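Local coordinates for putative carboxynorspermidine decarboxylase protein (Sinorhizobium meliloti, PDB 3MT1) that probably catalyses the pyridoxal-phosphate-dependent decarboxylation of carboxynorspermidine and carboxyspermidine to norspermidine and spermidine, steps of polyamine biosynthesis, at residues Glu73-Ser78 / Ala93-Phe98; Asn99-Leu104 / Leu141-Val146; Arg116-Asn121 / Asp154-Phe159; Lys148-Met153 / Gly185-Arg190; Gly158-Asn163 / Trp193-Gly198. One frame throughout, in Å; residues are numbered along the deposited sequence.

Contact 1: Glu73-Ser78 / Ala93-Phe98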
# COMPACT_ATOMS: atom_id res chain seq x y z
N GLU B 73 25.00 14.88 5.89
CA GLU B 73 24.06 15.48 6.82
C GLU B 73 22.71 14.72 6.86
O GLU B 73 22.11 14.43 5.80
CB GLU B 73 23.80 16.95 6.44
CG GLU B 73 24.13 17.93 7.57
CD GLU B 73 23.74 19.37 7.29
OE1 GLU B 73 24.53 20.06 6.58
OE2 GLU B 73 22.68 19.79 7.80
N THR B 74 22.23 14.41 8.06
CA THR B 74 20.91 13.79 8.20
C THR B 74 19.98 14.68 9.00
O THR B 74 20.32 15.13 10.10
CB THR B 74 20.96 12.33 8.83
OG1 THR B 74 20.86 12.41 10.25
CG2 THR B 74 22.23 11.59 8.45
N HIS B 75 18.80 14.93 8.45
CA HIS B 75 17.76 15.76 9.10
C HIS B 75 16.61 14.88 9.48
O HIS B 75 16.20 14.01 8.70
CB HIS B 75 17.25 16.86 8.17
CG HIS B 75 18.20 18.00 7.99
ND1 HIS B 75 17.79 19.27 7.65
CD2 HIS B 75 19.56 18.06 8.12
CE1 HIS B 75 18.85 20.06 7.54
NE2 HIS B 75 19.93 19.34 7.83
N ALA B 76 16.11 15.08 10.68
CA ALA B 76 14.96 14.34 11.15
C ALA B 76 13.75 15.24 11.28
O ALA B 76 13.86 16.35 11.79
CB ALA B 76 15.27 13.63 12.48
N TYR B 77 12.60 14.77 10.81
CA TYR B 77 11.35 15.47 11.03
C TYR B 77 10.30 14.45 11.44
O TYR B 77 10.38 13.27 11.06
CB TYR B 77 10.88 16.17 9.76
CG TYR B 77 9.48 16.75 9.88
CD1 TYR B 77 9.21 17.81 10.74
CD2 TYR B 77 8.42 16.21 9.13
CE1 TYR B 77 7.94 18.35 10.85
CE2 TYR B 77 7.13 16.73 9.24
CZ TYR B 77 6.89 17.80 10.10
OH TYR B 77 5.60 18.32 10.20
N SER B 78 9.32 14.90 12.21
CA SER B 78 8.17 14.07 12.49
C SER B 78 7.02 14.95 12.86
O SER B 78 7.23 16.04 13.37
CB SER B 78 8.42 13.06 13.62
OG SER B 78 7.23 12.31 13.89
N ALA B 93 20.67 11.96 13.95
CA ALA B 93 20.41 13.21 13.24
C ALA B 93 21.43 14.30 13.55
O ALA B 93 21.94 14.36 14.66
CB ALA B 93 19.00 13.71 13.56
N ASP B 94 21.71 15.16 12.58
CA ASP B 94 22.47 16.40 12.80
C ASP B 94 21.55 17.57 13.08
O ASP B 94 21.90 18.49 13.79
CB ASP B 94 23.30 16.70 11.57
CG ASP B 94 24.38 15.67 11.36
OD1 ASP B 94 25.13 15.43 12.32
OD2 ASP B 94 24.46 15.10 10.25
N LYS B 95 20.38 17.53 12.49
CA LYS B 95 19.36 18.50 12.76
C LYS B 95 18.09 17.73 13.04
O LYS B 95 17.88 16.60 12.52
CB LYS B 95 19.23 19.46 11.57
CG LYS B 95 20.47 20.36 11.47
CD LYS B 95 20.31 21.48 10.46
CE LYS B 95 21.59 22.31 10.26
NZ LYS B 95 22.68 21.46 9.68
N ILE B 96 17.26 18.30 13.91
CA ILE B 96 15.97 17.72 14.25
C ILE B 96 14.96 18.83 14.15
O ILE B 96 15.26 19.97 14.50
CB ILE B 96 15.97 17.05 15.65
CG1 ILE B 96 14.69 16.21 15.84
CG2 ILE B 96 16.13 18.07 16.75
CD1 ILE B 96 14.70 15.34 17.09
N ILE B 97 13.79 18.52 13.62
CA ILE B 97 12.75 19.50 13.42
C ILE B 97 11.47 19.03 14.07
O ILE B 97 11.10 17.84 14.01
CB ILE B 97 12.55 19.77 11.95
CG1 ILE B 97 13.82 20.42 11.41
CG2 ILE B 97 11.31 20.65 11.70
CD1 ILE B 97 14.34 19.78 10.16
N PHE B 98 10.81 19.98 14.73
CA PHE B 98 9.59 19.70 15.46
C PHE B 98 8.47 20.42 14.81
O PHE B 98 8.65 21.52 14.28
CB PHE B 98 9.68 20.09 16.91
CG PHE B 98 10.87 19.52 17.61
CD1 PHE B 98 10.81 18.24 18.16
CD2 PHE B 98 12.06 20.26 17.72
CE1 PHE B 98 11.92 17.71 18.80
CE2 PHE B 98 13.15 19.74 18.36
CZ PHE B 98 13.08 18.45 18.91
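Strands 73-77 and 95-98 lie side by side and parallel, joined first by main-chain bonds. Ala76 N donates to Lys95 O (3.0 Å), and Ala76 O accepts from Ile97 N (2.8 Å), so one residue grips both neighbours of Ile96. Nearer the strand starts, Thr74 O takes Asp94 N at 2.8 Å, while Thr74 N reaches the anti lone pair of Asp94 OD2, an oxygen also salt-bridged by Arg67.

Charged side chains gather on the face bearing His75 and Lys95. Glu73 OE2 takes two strong donors, His75 NE2 at 2.8 Å, with the carboxylate oxygen in the imidazole plane, and Lys95 NZ in a 2.5 Å salt bridge, both above the carboxylate plane; a weak third bond joins it to Tyr228 OH. Lys95 runs alongside His75, its CB over the centre of the ring (3.8 Å to the centroid) in a CH-pi contact, before chi4 (64°) turns NZ to the acid. An alanine at Glu73 would remove both acceptor bonds and would probably let the His75 ring turn and Lys95 NZ drift, leaving the amine to lean on Tyr228.

Among the apolar contacts, Ala76 CB meets Ala93 CB at 3.9 Å, and the Ile97 and Tyr77 side chains cross at about a right angle, CG2 touching CD1.

The pair belongs to the beta-alpha-beta unit through helix 83-92, which with helix 60-70 packs on the Ala76 face; strand 115-119 continues the barrel beyond 95-98.

Contact 2: Asn99-Leu104 / Leu141-Val146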
# COMPACT_ATOMS: atom_id res chain seq x y z
N ASN B 99 7.31 19.77 14.88
CA ASN B 99 6.10 20.21 14.22
C ASN B 99 5.42 21.37 14.95
O ASN B 99 4.67 22.14 14.35
CB ASN B 99 5.13 19.03 14.09
CG ASN B 99 4.04 19.29 13.07
OD1 ASN B 99 4.32 19.44 11.88
ND2 ASN B 99 2.79 19.35 13.54
N SER B 100 5.69 21.50 16.24
CA SER B 100 4.91 22.38 17.09
C SER B 100 5.77 22.77 18.28
O SER B 100 6.74 22.08 18.60
CB SER B 100 3.66 21.66 17.58
OG SER B 100 4.03 20.60 18.46
N ILE B 101 5.39 23.87 18.93
CA ILE B 101 6.08 24.39 20.10
C ILE B 101 6.11 23.33 21.19
O ILE B 101 7.16 23.03 21.77
CB ILE B 101 5.44 25.71 20.59
CG1 ILE B 101 6.05 26.87 19.83
CG2 ILE B 101 5.64 25.92 22.11
CD1 ILE B 101 5.06 27.96 19.42
N SER B 102 4.94 22.74 21.43
CA SER B 102 4.78 21.70 22.42
C SER B 102 5.73 20.50 22.22
O SER B 102 6.34 20.03 23.18
CB SER B 102 3.32 21.26 22.42
OG SER B 102 3.09 20.30 23.42
N GLN B 103 5.87 20.02 20.98
CA GLN B 103 6.85 18.97 20.66
C GLN B 103 8.25 19.43 21.00
O GLN B 103 9.06 18.67 21.56
CB GLN B 103 6.81 18.60 19.17
CG GLN B 103 5.67 17.69 18.77
CD GLN B 103 6.03 16.25 18.90
OE1 GLN B 103 7.00 15.80 18.29
NE2 GLN B 103 5.27 15.51 19.70
N LEU B 104 8.54 20.69 20.68
CA LEU B 104 9.87 21.23 20.97
C LEU B 104 10.12 21.34 22.46
O LEU B 104 11.16 20.92 22.95
CB LEU B 104 10.05 22.57 20.27
CG LEU B 104 11.13 23.52 20.75
CD1 LEU B 104 12.49 23.00 20.39
CD2 LEU B 104 10.86 24.87 20.11
N LEU B 141 0.18 21.45 10.55
CA LEU B 141 1.60 21.26 10.23
C LEU B 141 2.34 22.57 10.34
O LEU B 141 2.21 23.43 9.48
CB LEU B 141 1.77 20.71 8.82
CG LEU B 141 1.06 19.42 8.42
CD1 LEU B 141 1.36 19.11 6.97
CD2 LEU B 141 1.46 18.24 9.32
N GLY B 142 3.12 22.73 11.40
CA GLY B 142 3.89 23.95 11.62
C GLY B 142 3.16 25.03 12.40
O GLY B 142 1.93 25.06 12.43
N GLU B 143 3.92 25.90 13.04
CA GLU B 143 3.34 27.02 13.77
C GLU B 143 3.20 28.23 12.84
O GLU B 143 4.03 28.42 11.96
CB GLU B 143 4.18 27.37 15.00
CG GLU B 143 4.37 26.21 16.00
CD GLU B 143 3.15 25.94 16.89
OE1 GLU B 143 2.22 26.78 16.92
OE2 GLU B 143 3.13 24.90 17.58
N TRP B 144 2.14 29.02 13.01
CA TRP B 144 1.92 30.19 12.18
C TRP B 144 2.01 31.46 13.00
O TRP B 144 2.24 32.53 12.46
CB TRP B 144 0.54 30.13 11.50
CG TRP B 144 -0.61 30.35 12.45
CD1 TRP B 144 -1.14 31.55 12.84
CD2 TRP B 144 -1.35 29.34 13.14
NE1 TRP B 144 -2.17 31.35 13.73
CE2 TRP B 144 -2.32 30.01 13.93
CE3 TRP B 144 -1.28 27.94 13.17
CZ2 TRP B 144 -3.23 29.31 14.74
CZ3 TRP B 144 -2.19 27.25 13.98
CH2 TRP B 144 -3.15 27.94 14.75
N ASP B 145 1.80 31.33 14.31
CA ASP B 145 1.66 32.49 15.20
C ASP B 145 3.00 32.99 15.74
O ASP B 145 3.58 32.39 16.66
CB ASP B 145 0.68 32.17 16.33
CG ASP B 145 0.21 33.41 17.08
OD1 ASP B 145 0.98 34.39 17.19
OD2 ASP B 145 -0.94 33.40 17.58
N VAL B 146 3.46 34.10 15.16
CA VAL B 146 4.78 34.69 15.42
C VAL B 146 5.08 34.90 16.91
O VAL B 146 6.13 34.47 17.38
CB VAL B 146 4.98 36.03 14.61
CG1 VAL B 146 6.14 36.88 15.16
CG2 VAL B 146 5.15 35.74 13.12
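Glu143 OE2 takes the backbone N-H of Ile101 at 2.8 Å, a nearly straight bond (163°) that meets the oxygen from above the carboxylate plane. The acid gets there by folding back: CG is anti to its own carbonyl carbon, and chi2 of -77° bends the chain toward the helix. The Ile101 and Glu143 side chains cross at about a right angle, Ile101 CD1 lying 3.8 Å from Glu143 CD.

Two further N-H groups of the first turn, those of Gln103 and Leu104, are met from Ser100. Its OG, in the crowded position between N and carbonyl carbon, accepts from Gln103 N at 3.2 Å as the N-cap, and Ser100 O receives Leu104 N at 3.1 Å. A carboxylate beside this N-terminal end would probably be stabilised by the helix. In the alpha/beta barrel, 141-146 is the last part of the link from strand 115-119 into helix 146-150, and here it passes the start of the helix that follows strand 95-98.

Asn99 works on the upstream side. Across the contact its carbonyl O receives a weak, bent bond from Gly142 N (3.4 Å), supplemented by a contact from Gly142 CA. Its amide is satisfied elsewhere: OD1 bonds to Tyr77 OH and ND2 to Arg140 O. At the positive phi of Gly142 (90°) a CB would jam against the carbonyl of Leu141. Main-chain bonds of Glu143 to Arg119 and Asn121 hold this link to the end of the barrel strand and the residues just after it.

Contact 3: Arg116-Asn121 / Asp154-Phe159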
# COMPACT_ATOMS: atom_id res chain seq x y z
N ARG B 116 18.40 22.44 16.60
CA ARG B 116 16.98 22.21 16.65
C ARG B 116 16.28 23.22 15.77
O ARG B 116 16.70 24.38 15.67
CB ARG B 116 16.48 22.29 18.11
CG ARG B 116 17.01 21.13 19.01
CD ARG B 116 16.87 21.40 20.52
NE ARG B 116 17.35 22.73 20.91
CZ ARG B 116 18.62 23.08 21.08
NH1 ARG B 116 19.61 22.20 20.91
NH2 ARG B 116 18.91 24.32 21.42
N GLY B 117 15.22 22.75 15.11
CA GLY B 117 14.43 23.56 14.19
C GLY B 117 12.95 23.44 14.48
O GLY B 117 12.52 22.59 15.26
N LEU B 118 12.16 24.30 13.87
CA LEU B 118 10.73 24.32 14.10
C LEU B 118 10.07 24.48 12.75
O LEU B 118 10.54 25.27 11.94
CB LEU B 118 10.36 25.48 15.05
CG LEU B 118 8.89 25.64 15.46
CD1 LEU B 118 8.52 24.72 16.63
CD2 LEU B 118 8.53 27.08 15.82
N ARG B 119 9.01 23.73 12.49
CA ARG B 119 8.27 23.93 11.24
C ARG B 119 7.34 25.13 11.32
O ARG B 119 6.61 25.32 12.29
CB ARG B 119 7.46 22.70 10.89
CG ARG B 119 6.92 22.78 9.49
CD ARG B 119 6.08 21.60 9.15
NE ARG B 119 5.64 21.67 7.76
CZ ARG B 119 5.17 20.64 7.07
NH1 ARG B 119 5.07 19.44 7.64
NH2 ARG B 119 4.80 20.81 5.80
N LEU B 120 7.35 25.92 10.26
CA LEU B 120 6.50 27.08 10.18
C LEU B 120 5.51 26.87 9.06
O LEU B 120 5.85 26.36 8.00
CB LEU B 120 7.34 28.32 9.92
CG LEU B 120 7.77 29.29 11.03
CD1 LEU B 120 8.03 28.66 12.38
CD2 LEU B 120 9.01 30.04 10.53
N ASN B 121 4.26 27.23 9.33
CA ASN B 121 3.16 27.04 8.39
C ASN B 121 2.86 28.38 7.76
O ASN B 121 2.42 29.30 8.46
CB ASN B 121 1.94 26.50 9.14
CG ASN B 121 0.77 26.16 8.22
OD1 ASN B 121 0.77 26.44 7.02
ND2 ASN B 121 -0.26 25.54 8.81
N ASP B 154 15.02 31.09 22.04
CA ASP B 154 16.28 30.76 22.70
C ASP B 154 16.58 29.26 22.66
O ASP B 154 17.58 28.80 23.21
CB ASP B 154 16.27 31.28 24.16
N ARG B 155 15.72 28.48 22.01
CA ARG B 155 15.84 27.03 22.02
C ARG B 155 15.98 26.46 20.62
O ARG B 155 16.30 25.28 20.45
CB ARG B 155 14.65 26.40 22.73
CG ARG B 155 14.18 27.15 23.96
CD ARG B 155 13.10 26.39 24.69
NE ARG B 155 13.65 25.33 25.52
CZ ARG B 155 12.93 24.45 26.21
NH1 ARG B 155 11.60 24.48 26.18
NH2 ARG B 155 13.55 23.52 26.94
N ILE B 156 15.71 27.26 19.60
CA ILE B 156 15.91 26.80 18.22
C ILE B 156 17.00 27.59 17.52
O ILE B 156 17.68 28.38 18.14
CB ILE B 156 14.61 26.81 17.38
CG1 ILE B 156 13.99 28.22 17.41
CG2 ILE B 156 13.66 25.69 17.83
CD1 ILE B 156 12.46 28.26 17.26
N ASN B 157 17.11 27.40 16.22
CA ASN B 157 18.30 27.74 15.46
C ASN B 157 17.94 27.78 13.95
O ASN B 157 18.70 28.27 13.12
CB ASN B 157 19.30 26.63 15.78
CG ASN B 157 20.50 26.64 14.91
OD1 ASN B 157 20.76 25.65 14.24
ND2 ASN B 157 21.28 27.70 14.95
N GLY B 158 16.74 27.26 13.64
CA GLY B 158 16.35 27.03 12.27
C GLY B 158 14.86 26.86 12.08
O GLY B 158 14.12 26.55 13.02
N PHE B 159 14.41 27.07 10.85
CA PHE B 159 13.02 26.83 10.51
C PHE B 159 12.92 25.89 9.33
O PHE B 159 13.81 25.84 8.47
CB PHE B 159 12.30 28.12 10.14
CG PHE B 159 12.21 29.11 11.25
CD1 PHE B 159 11.69 28.75 12.48
CD2 PHE B 159 12.62 30.41 11.05
CE1 PHE B 159 11.60 29.67 13.51
CE2 PHE B 159 12.52 31.35 12.07
CZ PHE B 159 12.01 30.99 13.30
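CG of Arg116 is anti to the carbonyl carbon (chi1 -67°), and a bend at chi3 (-47°) swings the guanidinium back to a single oxygen. Phe159 likewise has CG beside its backbone N, which stands the ring against Leu120, whereas Ile156 holds CG1 in the crowded position and so brings CD1 to within 4.1 Å of Leu118 CB.

The guanidinium presents its NE side to the carbonyl of Arg155. NE sits almost along the C=O axis, 2.8 Å from Arg155 O, and NH2 reaches the same atom at 2.9 Å from above the carbonyl plane; both bonds are bent, as befits two donors sharing one acceptor. The remaining nitrogen, NH1, has a weak bond to Ala111 O. The two bonds tie the start of strand 115-119 to the loop that leads into strand 158-160.

Beyond Asn157 the second segment joins strand 115-119 as its parallel neighbour, strand 158-160, in the alpha/beta barrel. Leu118 N donates to Gly158 O at 3.1 Å, from above the carbonyl plane. The glycines lie close, Gly117 CA being 3.2 Å from that same Gly158 O, and Phe159 CA makes a matching CA-H...O contact with Leu118 O.

On the face of Leu118 and Phe159, the ring is met broadside by Leu120: CD2 lies 3.5 Å from its centroid in a CH-pi contact, displaced toward the rim on the CG side, with CD1 near the ring carbon CD1. Leu118 O stands in plane at the ring edge. Leu187 and Ile188 of helix 170-190 also pack on Phe159, and Leu104 of helix 101-107 touches Ile156.

Contact 4: Lys148-Met153 / Gly185-Arg190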
# COMPACT_ATOMS: atom_id res chain seq x y z
N LYS B 148 3.92 33.42 19.69
CA LYS B 148 4.17 32.15 20.39
C LYS B 148 5.52 31.59 20.01
O LYS B 148 6.23 31.03 20.84
CB LYS B 148 3.09 31.10 20.11
CG LYS B 148 1.84 31.23 20.95
CD LYS B 148 0.65 31.73 20.12
CE LYS B 148 -0.18 30.58 19.55
NZ LYS B 148 -1.11 30.03 20.57
N VAL B 149 5.87 31.72 18.73
CA VAL B 149 7.18 31.30 18.26
C VAL B 149 8.25 32.02 19.10
O VAL B 149 9.08 31.39 19.76
CB VAL B 149 7.37 31.60 16.74
CG1 VAL B 149 8.80 31.34 16.29
CG2 VAL B 149 6.37 30.82 15.90
N GLU B 150 8.18 33.35 19.08
CA GLU B 150 9.14 34.22 19.73
C GLU B 150 9.50 33.84 21.16
O GLU B 150 10.66 34.01 21.58
CB GLU B 150 8.63 35.65 19.70
CG GLU B 150 9.15 36.46 18.53
CD GLU B 150 9.62 37.83 18.98
OE1 GLU B 150 10.76 37.93 19.52
OE2 GLU B 150 8.86 38.80 18.78
N ARG B 151 8.52 33.32 21.91
CA ARG B 151 8.76 32.92 23.29
C ARG B 151 9.73 31.73 23.39
O ARG B 151 10.26 31.41 24.47
CB ARG B 151 7.44 32.62 24.02
CG ARG B 151 7.49 33.03 25.48
CD ARG B 151 6.34 32.49 26.27
NE ARG B 151 6.80 31.72 27.43
CZ ARG B 151 6.80 30.39 27.49
NH1 ARG B 151 7.23 29.76 28.58
NH2 ARG B 151 6.35 29.67 26.47
N VAL B 152 10.00 31.11 22.26
CA VAL B 152 10.78 29.89 22.27
C VAL B 152 12.04 29.95 21.36
O VAL B 152 12.69 28.94 21.11
CB VAL B 152 9.83 28.71 22.04
CG1 VAL B 152 9.63 28.45 20.55
CG2 VAL B 152 10.33 27.49 22.77
N MSE B 153 12.41 31.16 20.96
CA MSE B 153 13.56 31.43 20.10
C MSE B 153 14.93 31.13 20.71
O MSE B 153 15.89 30.94 20.00
CB MSE B 153 13.51 32.89 19.63
CG MSE B 153 12.41 33.17 18.64
SE MSE B 153 12.80 32.51 16.83
CE MSE B 153 13.94 33.94 16.24
N GLY B 185 9.86 36.82 7.73
CA GLY B 185 11.12 37.50 7.44
C GLY B 185 11.84 38.02 8.67
O GLY B 185 13.06 37.84 8.81
N ALA B 186 11.10 38.65 9.57
CA ALA B 186 11.72 39.21 10.76
C ALA B 186 12.36 38.08 11.57
O ALA B 186 13.50 38.21 12.00
CB ALA B 186 10.70 40.00 11.59
N LEU B 187 11.66 36.96 11.72
CA LEU B 187 12.18 35.80 12.46
C LEU B 187 13.31 35.03 11.77
O LEU B 187 14.26 34.59 12.41
CB LEU B 187 11.04 34.85 12.80
CG LEU B 187 10.02 35.38 13.82
CD1 LEU B 187 8.89 34.40 14.00
CD2 LEU B 187 10.67 35.69 15.17
N ILE B 188 13.19 34.86 10.45
CA ILE B 188 14.20 34.14 9.66
C ILE B 188 15.60 34.76 9.81
O ILE B 188 16.57 34.05 10.07
CB ILE B 188 13.75 34.02 8.17
CG1 ILE B 188 12.50 33.11 8.07
CG2 ILE B 188 14.88 33.49 7.30
CD1 ILE B 188 11.73 33.18 6.73
N ALA B 189 15.69 36.08 9.69
CA ALA B 189 16.96 36.82 9.91
C ALA B 189 17.69 36.39 11.19
O ALA B 189 18.92 36.38 11.21
CB ALA B 189 16.72 38.35 9.91
N ARG B 190 16.92 36.03 12.22
CA ARG B 190 17.46 35.78 13.57
C ARG B 190 18.00 34.36 13.77
O ARG B 190 18.71 34.10 14.75
CB ARG B 190 16.41 36.10 14.65
CG ARG B 190 16.00 37.56 14.75
CD ARG B 190 14.77 37.76 15.67
NE ARG B 190 14.94 37.09 16.97
CZ ARG B 190 14.03 37.05 17.95
NH1 ARG B 190 12.84 37.64 17.80
NH2 ARG B 190 14.31 36.39 19.07
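The guanidinium of Arg190 is approached from two directions. On one face lies the methyl CE of Met153, a selenomethionine, offset toward the rim and 3.4 Å from NE. At the edge, in plane, Glu150 OE1 accepts from NH1 at 2.7 Å, a salt bridge whose N-H...O angle is 161°. The two flat groups stand almost perpendicular, 86° apart, so the arginine meets the carboxylate oxygen from well above the carboxylate plane: one oxygen and one nitrogen make the bridge, with no side-on pairing.

Met153 curls to reach this position. Its three torsions have the same sign and similar size, which folds SE and CE back along the side chain while CB stays 3.6 Å from Arg190 NH2. CE thus fills the angle between the arginine and Leu187, 3.9 Å from CD2 of the leucine.

The two segments belong to the outer helical layer of the alpha/beta barrel, the short helix 146-150 lying against the long helix 170-190. After Glu150 the chain makes a type I turn to Met153, which brings residues 150 and 153 to the same neighbour.

Leu187 is the apolar wedge of the pair. Its two methyls split the work: CD1 touches Val149 CG1 at 3.8 Å, and CD2 meets Glu150 CG at 3.8 Å besides the selenomethionine methyl. Glu150 is therefore used twice, its aliphatic part on leucine and its acid on Arg190, at an exposed margin where solvent would probably weaken the ion pair. Deeper in, Phe159 of strand 158-160 packs on Met153 and Leu187.

Contact 5: Gly158-Asn163 / Trp193-Gly198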
# COMPACT_ATOMS: atom_id res chain seq x y z
N GLY B 158 16.74 27.26 13.64
CA GLY B 158 16.35 27.03 12.27
C GLY B 158 14.86 26.86 12.08
O GLY B 158 14.12 26.55 13.02
N PHE B 159 14.41 27.07 10.85
CA PHE B 159 13.02 26.83 10.51
C PHE B 159 12.92 25.89 9.33
O PHE B 159 13.81 25.84 8.47
CB PHE B 159 12.30 28.12 10.14
CG PHE B 159 12.21 29.11 11.25
CD1 PHE B 159 11.69 28.75 12.48
CD2 PHE B 159 12.62 30.41 11.05
CE1 PHE B 159 11.60 29.67 13.51
CE2 PHE B 159 12.52 31.35 12.07
CZ PHE B 159 12.01 30.99 13.30
N MSE B 160 11.83 25.14 9.32
CA MSE B 160 11.45 24.36 8.16
C MSE B 160 10.16 24.94 7.61
O MSE B 160 9.28 25.30 8.39
CB MSE B 160 11.28 22.89 8.53
CG MSE B 160 10.99 22.04 7.32
SE MSE B 160 9.67 20.66 7.68
CE MSE B 160 10.90 19.25 8.11
N ILE B 161 10.08 25.06 6.29
CA ILE B 161 8.87 25.52 5.59
C ILE B 161 8.73 24.69 4.33
O ILE B 161 9.62 24.68 3.49
CB ILE B 161 8.96 27.02 5.17
CG1 ILE B 161 8.72 27.94 6.36
CG2 ILE B 161 7.96 27.36 4.09
CD1 ILE B 161 10.01 28.34 7.07
N HIS B 162 7.62 23.99 4.19
CA HIS B 162 7.43 23.14 3.03
C HIS B 162 6.00 23.36 2.54
O HIS B 162 5.03 22.73 3.02
CB HIS B 162 7.74 21.68 3.38
CG HIS B 162 7.44 20.70 2.28
ND1 HIS B 162 8.38 20.32 1.34
CD2 HIS B 162 6.32 19.99 2.00
CE1 HIS B 162 7.84 19.44 0.51
NE2 HIS B 162 6.59 19.23 0.89
N ASN B 163 5.87 24.31 1.62
CA ASN B 163 4.59 24.63 0.99
C ASN B 163 4.43 24.06 -0.43
O ASN B 163 3.35 23.55 -0.78
CB ASN B 163 4.35 26.14 0.99
CG ASN B 163 5.57 26.92 0.59
OD1 ASN B 163 6.69 26.42 0.72
ND2 ASN B 163 5.38 28.15 0.12
N TRP B 193 19.65 28.82 9.90
CA TRP B 193 19.35 27.96 8.74
C TRP B 193 17.86 27.81 8.49
O TRP B 193 17.05 27.88 9.41
CB TRP B 193 20.01 26.58 8.84
CG TRP B 193 19.60 25.79 10.03
CD1 TRP B 193 20.25 25.73 11.22
CD2 TRP B 193 18.43 24.94 10.17
NE1 TRP B 193 19.58 24.89 12.09
CE2 TRP B 193 18.46 24.40 11.48
CE3 TRP B 193 17.38 24.58 9.32
CZ2 TRP B 193 17.49 23.53 11.97
CZ3 TRP B 193 16.39 23.72 9.81
CH2 TRP B 193 16.46 23.20 11.13
N VAL B 194 17.53 27.57 7.22
CA VAL B 194 16.15 27.40 6.76
C VAL B 194 16.08 26.28 5.75
O VAL B 194 16.94 26.17 4.87
CB VAL B 194 15.62 28.66 6.05
CG1 VAL B 194 14.22 28.41 5.50
CG2 VAL B 194 15.57 29.82 7.00
N SER B 195 15.06 25.44 5.87
CA SER B 195 14.83 24.42 4.89
C SER B 195 13.58 24.79 4.13
O SER B 195 12.49 24.96 4.73
CB SER B 195 14.62 23.06 5.54
OG SER B 195 13.66 22.33 4.77
N LEU B 196 13.72 24.90 2.82
CA LEU B 196 12.59 25.27 2.01
C LEU B 196 11.77 24.09 1.52
O LEU B 196 10.87 24.29 0.74
CB LEU B 196 13.03 26.15 0.85
CG LEU B 196 13.55 27.51 1.29
CD1 LEU B 196 14.18 28.26 0.10
CD2 LEU B 196 12.43 28.30 1.98
N GLY B 197 12.08 22.88 2.00
CA GLY B 197 11.34 21.68 1.60
C GLY B 197 11.50 21.21 0.16
O GLY B 197 12.49 21.52 -0.50
N GLY B 198 10.51 20.47 -0.32
CA GLY B 198 10.55 19.87 -1.63
C GLY B 198 9.39 20.37 -2.46
O GLY B 198 8.92 21.50 -2.30
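Ser195 OG is gripped twice: it accepts from Gly197 N at 3.2 Å, closing an ST turn, and it is hydrogen-bonded to Glu230 OE2, just after strand 226-229 of the same chain. One further bond holds a ring nitrogen, His162 ND1, which accepts from Gly198 N at 2.7 Å, nearly straight (170°) and in the imidazole plane. His162 reaches it with CG anti to the backbone N, and at this edge Gly197 CA comes to 3.3 Å of ND1; a CB on Gly197 would clash there.

Strands 158-160 and 193-195 run parallel. Phe159 N donates to Trp193 O (3.1 Å), Phe159 O accepts from Ser195 N (2.9 Å), and Ile161 N reaches Ser195 O almost along its C=O axis (2.9 Å).

Trp193 folds over its neighbour, CG in the crowded position (chi1 60°), so that Gly158 CA sits above the six-membered ring, 3.5 Å from its centroid. A side chain on Gly158 would run into the indole. NE1 is bonded to Asn157 OD1, and Lys95 makes a cation-pi contact with the ring. An alanine at Trp193 would lose the indole and would probably leave Gly158 uncovered on this face and Asn157 without that partner.

The glycine-rich turn after this barrel strand, with a sulfate, probably from the crystallisation liquor, about 4 Å from the side-chain position of Gly198, is consistent with the cofactor-phosphate loop of fold-type III pyridoxal-phosphate decarboxylases.

In the fold
From the N terminus, contact 1 closes first, completing the beta-alpha-beta unit of strands 73-77 and 95-98 before the others open. Contact 2 then opens at the following helix, and contact 3 opens at strand 115-119 before contact 2 closes at 141-146, so the two cross. Contact 4 opens at 148-153 ahead of the closing segment of contact 3, so these two cross as well, and contact 5 starts on strand 158-160, where contact 3 ends. Contact 4 closes on helix 170-190 before contact 5 closes at 193-198, again a crossing. None nests within another. Contacts 1, 3 and 5 tie successive barrel strands together, whereas contacts 2 and 4 tie the outer helices and linking loops.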